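Local coordinates for protein putative metal-dependent phosphoesterase (Bifidobacterium adolescentis, PDB 3O0F) that acts as a metal-dependent phosphoesterase, holding iron and zinc ions together with adenosine monophosphate in its active site, at residues G145-L153 and R162-A172; P10-C19 and L271-V281. All coordinates share one frame; numbering follows the deposited sequence.

The two contacts border one active site from different parts of the chain. Interaction 1 packs helix 146-153 against residues 162-172 and forms a wall of the AMP pocket, gripping phosphate and adenine. Interaction 2 joins the first strand, 15-19, to residues 271-281, and its His18 binds an iron ion together with His20, Glu75 and Asp261. Their centres lie about 28 Å apart and their nearest atoms about 11 Å; AMP on one side and iron on the other bridge the gap. The zinc ion sits about 6 Å from the side chain of Pro147 in interaction 1 and about 10 Å from that of Cys19 in interaction 2. In sequence, interaction 1 falls wholly between the segments of interaction 2.

Interaction 1: residues G145-L153 and R162-A172. With AMP (adenosine monophosphate), chain B.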
loop_
_atom_site.group_PDB
_atom_site.type_symbol
_atom_site.label_atom_id
_atom_site.label_comp_id
_atom_site.label_asym_id
_atom_site.label_seq_id
_atom_site.Cartn_x
_atom_site.Cartn_y
_atom_site.Cartn_z
ATOM N N GLY A 145 10.226 -2.769 -6.425
ATOM C CA GLY A 145 9.399 -2.399 -7.555
ATOM C C GLY A 145 9.974 -1.196 -8.263
ATOM O O GLY A 145 11.154 -0.881 -8.111
ATOM N N ARG A 146 9.131 -0.515 -9.037
ATOM C CA ARG A 146 9.577 0.685 -9.775
ATOM C C ARG A 146 10.141 1.819 -8.922
ATOM O O ARG A 146 11.060 2.508 -9.377
ATOM C CB ARG A 146 8.481 1.179 -10.727
ATOM C CG ARG A 146 8.329 0.278 -11.966
ATOM C CD ARG A 146 6.903 0.231 -12.423
ATOM N NE ARG A 146 6.424 1.506 -12.893
ATOM C CZ ARG A 146 5.203 2.003 -12.714
ATOM N NH1 ARG A 146 4.281 1.376 -12.010
ATOM N NH2 ARG A 146 4.920 3.192 -13.223
ATOM N N PRO A 147 9.619 2.049 -7.702
ATOM C CA PRO A 147 10.231 3.128 -6.921
ATOM C C PRO A 147 11.729 3.016 -6.679
ATOM O O PRO A 147 12.394 4.035 -6.628
ATOM C CB PRO A 147 9.486 3.057 -5.587
ATOM C CG PRO A 147 8.154 2.599 -5.957
ATOM C CD PRO A 147 8.403 1.545 -7.023
ATOM N N HIS A 148 12.236 1.795 -6.526
ATOM C CA HIS A 148 13.641 1.553 -6.345
ATOM C C HIS A 148 14.444 1.816 -7.614
ATOM O O HIS A 148 15.564 2.279 -7.529
ATOM C CB HIS A 148 13.885 0.129 -5.816
ATOM C CG HIS A 148 13.122 -0.157 -4.562
ATOM N ND1 HIS A 148 11.885 -0.755 -4.572
ATOM C CD2 HIS A 148 13.381 0.151 -3.272
ATOM C CE1 HIS A 148 11.411 -0.800 -3.341
ATOM N NE2 HIS A 148 12.318 -0.285 -2.529
ATOM N N ILE A 149 13.866 1.522 -8.775
ATOM C CA ILE A 149 14.428 1.962 -10.042
ATOM C C ILE A 149 14.451 3.492 -10.112
ATOM O O ILE A 149 15.476 4.084 -10.443
ATOM C CB ILE A 149 13.648 1.450 -11.286
ATOM C CG1 ILE A 149 13.494 -0.074 -11.287
ATOM C CG2 ILE A 149 14.366 1.903 -12.585
ATOM C CD1 ILE A 149 12.804 -0.629 -12.556
ATOM N N ALA A 150 13.323 4.139 -9.831
ATOM C CA ALA A 150 13.278 5.612 -9.854
ATOM C C ALA A 150 14.349 6.182 -8.947
ATOM O O ALA A 150 15.098 7.061 -9.357
ATOM C CB ALA A 150 11.889 6.128 -9.447
ATOM N N ASP A 151 14.439 5.666 -7.713
ATOM C CA ASP A 151 15.476 6.098 -6.781
ATOM C C ASP A 151 16.897 5.936 -7.339
ATOM O O ASP A 151 17.737 6.815 -7.144
ATOM C CB ASP A 151 15.374 5.336 -5.448
ATOM C CG ASP A 151 14.106 5.708 -4.639
ATOM O OD1 ASP A 151 13.468 6.767 -4.951
ATOM O OD2 ASP A 151 13.744 4.926 -3.692
ATOM N N ALA A 152 17.180 4.808 -7.993
ATOM C CA ALA A 152 18.509 4.603 -8.561
ATOM C C ALA A 152 18.793 5.659 -9.649
ATOM O O ALA A 152 19.934 6.141 -9.765
ATOM C CB ALA A 152 18.668 3.194 -9.099
ATOM N N LEU A 153 17.757 6.045 -10.398
ATOM C CA LEU A 153 17.898 7.029 -11.487
ATOM C C LEU A 153 18.077 8.419 -10.918
ATOM O O LEU A 153 18.695 9.263 -11.558
ATOM C CB LEU A 153 16.702 7.017 -12.471
ATOM C CG LEU A 153 16.611 5.800 -13.396
ATOM C CD1 LEU A 153 15.190 5.609 -13.907
ATOM C CD2 LEU A 153 17.617 5.850 -14.532
ATOM N N ARG A 162 12.058 11.382 -7.354
ATOM C CA ARG A 162 11.474 10.091 -7.720
ATOM C C ARG A 162 10.235 10.250 -8.588
ATOM O O ARG A 162 10.058 9.528 -9.575
ATOM C CB ARG A 162 11.146 9.311 -6.456
ATOM C CG ARG A 162 10.702 7.923 -6.679
ATOM C CD ARG A 162 9.968 7.412 -5.448
ATOM N NE ARG A 162 10.837 6.872 -4.410
ATOM C CZ ARG A 162 10.387 6.143 -3.384
ATOM N NH1 ARG A 162 9.085 5.885 -3.263
ATOM N NH2 ARG A 162 11.218 5.644 -2.498
ATOM N N SER A 163 9.386 11.202 -8.236
ATOM C CA SER A 163 8.196 11.555 -9.059
ATOM C C SER A 163 8.508 12.006 -10.520
ATOM O O SER A 163 7.709 11.771 -11.428
ATOM C CB SER A 163 7.376 12.638 -8.339
ATOM O OG SER A 163 7.069 12.239 -7.008
ATOM N N ASP A 164 9.661 12.643 -10.734
ATOM C CA ASP A 164 10.121 12.999 -12.095
ATOM C C ASP A 164 10.358 11.755 -12.919
ATOM O O ASP A 164 9.983 11.693 -14.101
ATOM C CB ASP A 164 11.448 13.782 -12.074
ATOM C CG ASP A 164 11.313 15.197 -11.499
ATOM O OD1 ASP A 164 10.205 15.758 -11.487
ATOM O OD2 ASP A 164 12.338 15.751 -11.062
ATOM N N ALA A 165 10.993 10.763 -12.300
ATOM C CA ALA A 165 11.313 9.526 -12.996
ATOM C C ALA A 165 10.048 8.870 -13.480
ATOM O O ALA A 165 9.953 8.445 -14.644
ATOM C CB ALA A 165 12.130 8.576 -12.091
ATOM N N PHE A 166 9.054 8.822 -12.594
ATOM C CA PHE A 166 7.733 8.229 -12.900
ATOM C C PHE A 166 6.975 8.972 -14.016
ATOM O O PHE A 166 6.219 8.360 -14.780
ATOM C CB PHE A 166 6.876 8.154 -11.626
ATOM C CG PHE A 166 7.084 6.897 -10.848
ATOM C CD1 PHE A 166 6.440 5.719 -11.239
ATOM C CD2 PHE A 166 7.923 6.865 -9.747
ATOM C CE1 PHE A 166 6.612 4.552 -10.538
ATOM C CE2 PHE A 166 8.110 5.699 -9.043
ATOM C CZ PHE A 166 7.462 4.537 -9.435
ATOM N N ALA A 167 7.190 10.287 -14.109
ATOM C CA ALA A 167 6.669 11.082 -15.233
ATOM C C ALA A 167 7.326 10.723 -16.590
ATOM O O ALA A 167 6.828 11.126 -17.646
ATOM C CB ALA A 167 6.832 12.597 -14.941
ATOM N N ASP A 168 8.428 9.972 -16.578
ATOM C CA ASP A 168 9.196 9.702 -17.797
ATOM C C ASP A 168 9.574 8.207 -17.943
ATOM O O ASP A 168 8.690 7.372 -18.176
ATOM C CB ASP A 168 10.416 10.644 -17.837
ATOM C CG ASP A 168 11.170 10.618 -19.190
ATOM O OD1 ASP A 168 10.706 9.995 -20.169
ATOM O OD2 ASP A 168 12.254 11.225 -19.272
ATOM N N ALA A 169 10.859 7.873 -17.788
ATOM C CA ALA A 169 11.379 6.545 -18.116
ATOM C C ALA A 169 10.689 5.425 -17.349
ATOM O O ALA A 169 10.514 4.357 -17.890
ATOM C CB ALA A 169 12.876 6.484 -17.860
ATOM N N VAL A 170 10.294 5.694 -16.103
ATOM C CA VAL A 170 9.718 4.684 -15.210
ATOM C C VAL A 170 8.178 4.688 -15.282
ATOM O O VAL A 170 7.533 3.859 -14.674
ATOM C CB VAL A 170 10.182 4.926 -13.756
ATOM C CG1 VAL A 170 9.776 3.786 -12.869
ATOM C CG2 VAL A 170 11.698 5.136 -13.717
ATOM N N SER A 171 7.608 5.631 -16.038
ATOM C CA SER A 171 6.173 5.690 -16.304
ATOM C C SER A 171 5.634 4.388 -16.870
ATOM O O SER A 171 6.325 3.706 -17.621
ATOM C CB SER A 171 5.880 6.797 -17.330
ATOM O OG SER A 171 4.486 6.906 -17.529
ATOM N N ALA A 172 4.381 4.073 -16.542
ATOM C CA ALA A 172 3.683 2.919 -17.108
ATOM C C ALA A 172 3.461 3.018 -18.627
ATOM O O ALA A 172 3.355 2.006 -19.310
ATOM C CB ALA A 172 2.347 2.689 -16.367
HETATM P P AMP B . 5.174 -1.058 -9.231
HETATM O O1P AMP B . 4.162 -1.698 -8.352
HETATM O O2P AMP B . 6.508 -1.731 -9.037
HETATM O O3P AMP B . 4.755 -0.910 -10.694
HETATM O "O5'" AMP B . 5.370 0.436 -8.677
HETATM C "C5'" AMP B . 4.323 1.370 -8.784
HETATM C "C4'" AMP B . 4.163 1.996 -7.433
HETATM O "O4'" AMP B . 5.180 2.998 -7.159
HETATM C "C3'" AMP B . 2.804 2.678 -7.313
HETATM O "O3'" AMP B . 1.977 1.895 -6.462
HETATM C "C2'" AMP B . 3.237 3.949 -6.604
HETATM O "O2'" AMP B . 2.344 4.973 -6.165
HETATM C "C1'" AMP B . 4.656 3.772 -6.082
HETATM N N9 AMP B . 5.358 5.050 -5.863
HETATM C C8 AMP B . 6.166 5.303 -4.831
HETATM N N7 AMP B . 6.663 6.555 -4.920
HETATM C C5 AMP B . 6.166 7.120 -6.032
HETATM C C6 AMP B . 6.282 8.423 -6.710
HETATM N N6 AMP B . 7.061 9.431 -6.199
HETATM N N1 AMP B . 5.603 8.570 -7.865
HETATM C C2 AMP B . 4.833 7.611 -8.408
HETATM N N3 AMP B . 4.677 6.408 -7.838
HETATM C C4 AMP B . 5.301 6.116 -6.665
#
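Helix 146-153 and the short helix 162-166 meet at 110°, their axes 8.4 Å apart, with Ala150 and Arg162 nearest in the backbone. Ala150 CB packs 3.6 Å from Ala165 CB and also touches Arg162 CG, while Val170 CG2 lies against Leu153 CD1. Arg146, its chain bent at chi2 and chi3, turns the guanidinium so that NE and NH2 both grip Val170 O, in the guanidinium plane. Arg146 NH1 gives a nearly straight 2.7 Å bond to AMP O3P, and Phe166 CE1 sits over one guanidinium face. This helical part of the PHP phosphoesterase, lying in the chain between strands 83-90 and 198-201, thus walls the AMP pocket, where Arg113 and Arg110 also bind the nucleotide. A methionine at Arg146 would probably leave Val170 O without either of these donors and cost the phosphate a charged partner. The Phe166 ring lies between AMP N3, 3.5 Å above its centre, and Val170 CG1 on the opposite face. Arg162 forms a side-on salt bridge with Asp151: Arg162 NE meets Asp151 OD1 at 2.7 Å and NH2 meets OD2, the carboxylate and guanidinium planes 43° apart. Arg162 NH1 bonds Asp25 O and lies 3.0 Å from AMP N7. Ser163 OG accepts from adenine N6 at 2.9 Å.

Interaction 2: residues P10-C19 and L271-V281; sequences PPAQGWDIHC and LGENLTDDDTV. With FE (Fe (III) ion), chain E; EDO (1,2-ethanediol), chain G.
Trp15 lays one face of its indole against Val281, whose CG1 stands 3.5 Å above the centroid of the six-membered ring in a CH-pi contact, while CG2 covers CG. CG1 is there because it sits anti to Val281 N (chi1 174°), both methyls then bearing on the ring. The contact is consistent with closure of the PHP barrel: strand 15-19 and strand 255-258 are the outermost strands of the sheet, and Thr276 spans them. Its N and O pair with Trp15 O and N in a single antiparallel bridge, the Thr276 N to Trp15 O bond being 2.7 Å, while its OG1 bonds Gly258 O. At the indole edge Asp278 OD1 nears Trp15 CD1, its carboxylate 89° to the ring and its OD2 bonded to His43. Leu275 heads toward 10-19, its CD2 3.5 Å from Trp15 C; its own carbonyl is buried without a polar partner, with Pro11 CG 3.2 Å from Leu275 O. Asp16 OD2 accepts from Gly272 N at 2.9 Å and is also bonded to Ser260, tying down the start of the loop that leads to helix 278-287. Asp16 OD1 takes a weak bond from His18 N, and His18 NE2 binds iron at 2.2 Å.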
loop_
_atom_site.group_PDB
_atom_site.type_symbol
_atom_site.label_atom_id
_atom_site.label_comp_id
_atom_site.label_asym_id
_atom_site.label_seq_id
_atom_site.Cartn_x
_atom_site.Cartn_y
_atom_site.Cartn_z
ATOM N N PRO A 10 -13.886 14.261 5.825
ATOM C CA PRO A 10 -12.700 13.607 6.345
ATOM C C PRO A 10 -12.517 13.897 7.837
ATOM O O PRO A 10 -12.673 15.040 8.253
ATOM C CB PRO A 10 -11.559 14.239 5.538
ATOM C CG PRO A 10 -12.231 15.043 4.425
ATOM C CD PRO A 10 -13.570 15.386 4.933
ATOM N N PRO A 11 -12.185 12.879 8.653
ATOM C CA PRO A 11 -12.008 13.178 10.094
ATOM C C PRO A 11 -10.812 14.110 10.413
ATOM O O PRO A 11 -9.736 14.004 9.801
ATOM C CB PRO A 11 -11.785 11.810 10.709
ATOM C CG PRO A 11 -11.402 10.928 9.600
ATOM C CD PRO A 11 -12.053 11.444 8.365
ATOM N N ALA A 12 -10.983 14.986 11.388
ATOM C CA ALA A 12 -9.913 15.918 11.772
ATOM C C ALA A 12 -8.904 15.235 12.693
ATOM O O ALA A 12 -7.748 15.659 12.795
ATOM C CB ALA A 12 -10.513 17.210 12.411
ATOM N N GLN A 13 -9.340 14.168 13.360
ATOM C CA GLN A 13 -8.473 13.350 14.223
ATOM C C GLN A 13 -8.764 11.868 14.055
ATOM O O GLN A 13 -9.853 11.507 13.662
ATOM C CB GLN A 13 -8.523 13.718 15.703
ATOM C CG GLN A 13 -9.872 14.002 16.266
ATOM C CD GLN A 13 -10.094 15.490 16.475
ATOM O OE1 GLN A 13 -9.147 16.233 16.771
ATOM N NE2 GLN A 13 -11.354 15.931 16.342
ATOM N N GLY A 14 -7.762 11.041 14.311
ATOM C CA GLY A 14 -7.862 9.599 14.103
ATOM C C GLY A 14 -6.536 8.970 13.729
ATOM O O GLY A 14 -5.479 9.392 14.183
ATOM N N TRP A 15 -6.597 7.964 12.868
ATOM C CA TRP A 15 -5.455 7.115 12.614
ATOM C C TRP A 15 -5.055 7.280 11.154
ATOM O O TRP A 15 -5.930 7.341 10.304
ATOM C CB TRP A 15 -5.856 5.658 12.821
ATOM C CG TRP A 15 -6.151 5.238 14.200
ATOM C CD1 TRP A 15 -7.047 5.794 15.092
ATOM C CD2 TRP A 15 -5.612 4.084 14.840
ATOM N NE1 TRP A 15 -7.058 5.047 16.262
ATOM C CE2 TRP A 15 -6.170 4.015 16.137
ATOM C CE3 TRP A 15 -4.688 3.109 14.444
ATOM C CZ2 TRP A 15 -5.854 2.996 17.026
ATOM C CZ3 TRP A 15 -4.371 2.103 15.330
ATOM C CH2 TRP A 15 -4.934 2.055 16.598
ATOM N N ASP A 16 -3.759 7.254 10.848
ATOM C CA ASP A 16 -3.326 7.171 9.459
ATOM C C ASP A 16 -3.018 5.691 9.166
ATOM O O ASP A 16 -2.005 5.163 9.645
ATOM C CB ASP A 16 -2.086 8.037 9.226
ATOM C CG ASP A 16 -1.667 8.084 7.759
ATOM O OD1 ASP A 16 -2.186 7.306 6.960
ATOM O OD2 ASP A 16 -0.848 8.937 7.382
ATOM N N ILE A 17 -3.883 5.010 8.411
ATOM C CA ILE A 17 -3.714 3.549 8.277
ATOM C C ILE A 17 -3.070 3.101 6.960
ATOM O O ILE A 17 -3.133 1.937 6.593
ATOM C CB ILE A 17 -5.029 2.768 8.573
ATOM C CG1 ILE A 17 -6.057 2.938 7.471
ATOM C CG2 ILE A 17 -5.592 3.169 9.922
ATOM C CD1 ILE A 17 -7.301 2.143 7.728
ATOM N N HIS A 18 -2.460 4.046 6.246
ATOM C CA HIS A 18 -1.853 3.772 4.947
ATOM C C HIS A 18 -0.437 4.382 4.859
ATOM O O HIS A 18 -0.265 5.464 4.296
ATOM C CB HIS A 18 -2.749 4.366 3.882
ATOM C CG HIS A 18 -2.509 3.832 2.511
ATOM N ND1 HIS A 18 -3.461 3.920 1.505
ATOM C CD2 HIS A 18 -1.418 3.241 1.961
ATOM C CE1 HIS A 18 -2.967 3.370 0.407
ATOM N NE2 HIS A 18 -1.734 2.955 0.660
ATOM N N CYS A 19 0.554 3.692 5.417
ATOM C CA CYS A 19 1.926 4.225 5.537
ATOM C C CYS A 19 2.926 3.143 5.118
ATOM O O CYS A 19 2.784 1.983 5.522
ATOM C CB CYS A 19 2.227 4.679 6.958
ATOM S SG CYS A 19 1.018 5.816 7.647
ATOM N N LEU A 271 2.514 12.666 6.327
ATOM C CA LEU A 271 2.057 11.710 7.307
ATOM C C LEU A 271 0.885 12.367 7.960
ATOM O O LEU A 271 0.954 13.546 8.301
ATOM C CB LEU A 271 3.129 11.398 8.361
ATOM C CG LEU A 271 2.857 10.306 9.417
ATOM C CD1 LEU A 271 2.502 8.982 8.780
ATOM C CD2 LEU A 271 4.145 10.156 10.290
ATOM N N GLY A 272 -0.213 11.645 8.053
ATOM C CA GLY A 272 -1.392 12.187 8.697
ATOM C C GLY A 272 -2.283 13.080 7.884
ATOM O O GLY A 272 -3.267 13.586 8.417
ATOM N N GLU A 273 -2.002 13.270 6.599
ATOM C CA GLU A 273 -2.791 14.224 5.789
ATOM C C GLU A 273 -4.233 13.774 5.559
ATOM O O GLU A 273 -5.073 14.586 5.219
ATOM C CB GLU A 273 -2.141 14.477 4.419
ATOM C CG GLU A 273 -2.290 13.365 3.399
ATOM C CD GLU A 273 -1.548 13.641 2.056
ATOM O OE1 GLU A 273 -0.704 14.574 1.992
ATOM O OE2 GLU A 273 -1.769 12.875 1.083
ATOM N N ASN A 274 -4.492 12.471 5.644
ATOM C CA ASN A 274 -5.867 11.951 5.665
ATOM C C ASN A 274 -5.914 10.831 6.676
ATOM O O ASN A 274 -4.891 10.143 6.936
ATOM C CB ASN A 274 -6.338 11.417 4.273
ATOM C CG ASN A 274 -6.793 12.516 3.342
ATOM O OD1 ASN A 274 -6.180 12.741 2.270
ATOM N ND2 ASN A 274 -7.873 13.213 3.721
ATOM N N LEU A 275 -7.098 10.638 7.241
ATOM C CA LEU A 275 -7.224 9.845 8.457
ATOM C C LEU A 275 -8.479 8.938 8.455
ATOM O O LEU A 275 -9.468 9.228 7.768
ATOM C CB LEU A 275 -7.270 10.782 9.661
ATOM C CG LEU A 275 -5.998 11.600 9.986
ATOM C CD1 LEU A 275 -6.285 12.656 11.065
ATOM C CD2 LEU A 275 -4.805 10.722 10.397
ATOM N N THR A 276 -8.419 7.877 9.276
ATOM C CA THR A 276 -9.558 7.020 9.559
ATOM C C THR A 276 -10.056 7.348 10.955
ATOM O O THR A 276 -9.247 7.481 11.869
ATOM C CB THR A 276 -9.164 5.526 9.471
ATOM O OG1 THR A 276 -8.627 5.266 8.183
ATOM C CG2 THR A 276 -10.376 4.629 9.666
ATOM N N ASP A 277 -11.370 7.513 11.137
ATOM C CA ASP A 277 -11.872 7.843 12.472
ATOM C C ASP A 277 -11.724 6.643 13.418
ATOM O O ASP A 277 -11.603 5.509 12.961
ATOM C CB ASP A 277 -13.271 8.418 12.496
ATOM C CG ASP A 277 -14.342 7.490 11.952
ATOM O OD1 ASP A 277 -14.313 6.259 12.167
ATOM O OD2 ASP A 277 -15.286 8.040 11.347
ATOM N N ASP A 278 -11.640 6.964 14.699
ATOM C CA ASP A 278 -11.545 6.007 15.798
ATOM C C ASP A 278 -12.595 4.919 15.764
ATOM O O ASP A 278 -12.280 3.754 15.968
ATOM C CB ASP A 278 -11.640 6.743 17.152
ATOM C CG ASP A 278 -10.385 7.556 17.465
ATOM O OD1 ASP A 278 -9.473 7.607 16.613
ATOM O OD2 ASP A 278 -10.308 8.164 18.557
ATOM N N ASP A 279 -13.834 5.264 15.473
ATOM C CA ASP A 279 -14.869 4.230 15.392
ATOM C C ASP A 279 -14.601 3.199 14.335
ATOM O O ASP A 279 -14.849 2.020 14.566
ATOM C CB ASP A 279 -16.264 4.823 15.161
ATOM C CG ASP A 279 -16.746 5.639 16.368
ATOM O OD1 ASP A 279 -16.143 5.495 17.457
ATOM O OD2 ASP A 279 -17.701 6.441 16.216
ATOM N N THR A 280 -14.128 3.630 13.176
ATOM C CA THR A 280 -13.888 2.719 12.076
ATOM C C THR A 280 -12.681 1.847 12.415
ATOM O O THR A 280 -12.705 0.650 12.149
ATOM C CB THR A 280 -13.669 3.466 10.731
ATOM O OG1 THR A 280 -14.842 4.212 10.412
ATOM C CG2 THR A 280 -13.385 2.486 9.610
ATOM N N VAL A 281 -11.668 2.410 13.068
ATOM C CA VAL A 281 -10.486 1.575 13.493
ATOM C C VAL A 281 -10.914 0.564 14.523
ATOM O O VAL A 281 -10.570 -0.608 14.436
ATOM C CB VAL A 281 -9.329 2.416 14.005
ATOM C CG1 VAL A 281 -8.212 1.576 14.553
ATOM C CG2 VAL A 281 -8.793 3.326 12.895
HETATM FE FE FE E . -0.001 2.758 -0.695
HETATM C C1 EDO G . 5.826 13.639 7.642
HETATM O O1 EDO G . 5.216 13.569 6.310
HETATM C C2 EDO G . 7.351 13.741 7.634
HETATM O O2 EDO G . 7.997 12.473 7.336
HETATM O O HOH W 1 -8.882 12.844 6.808
HETATM O O HOH W 2 -11.668 9.942 14.928
HETATM O O HOH W 3 -1.347 3.283 -2.194
#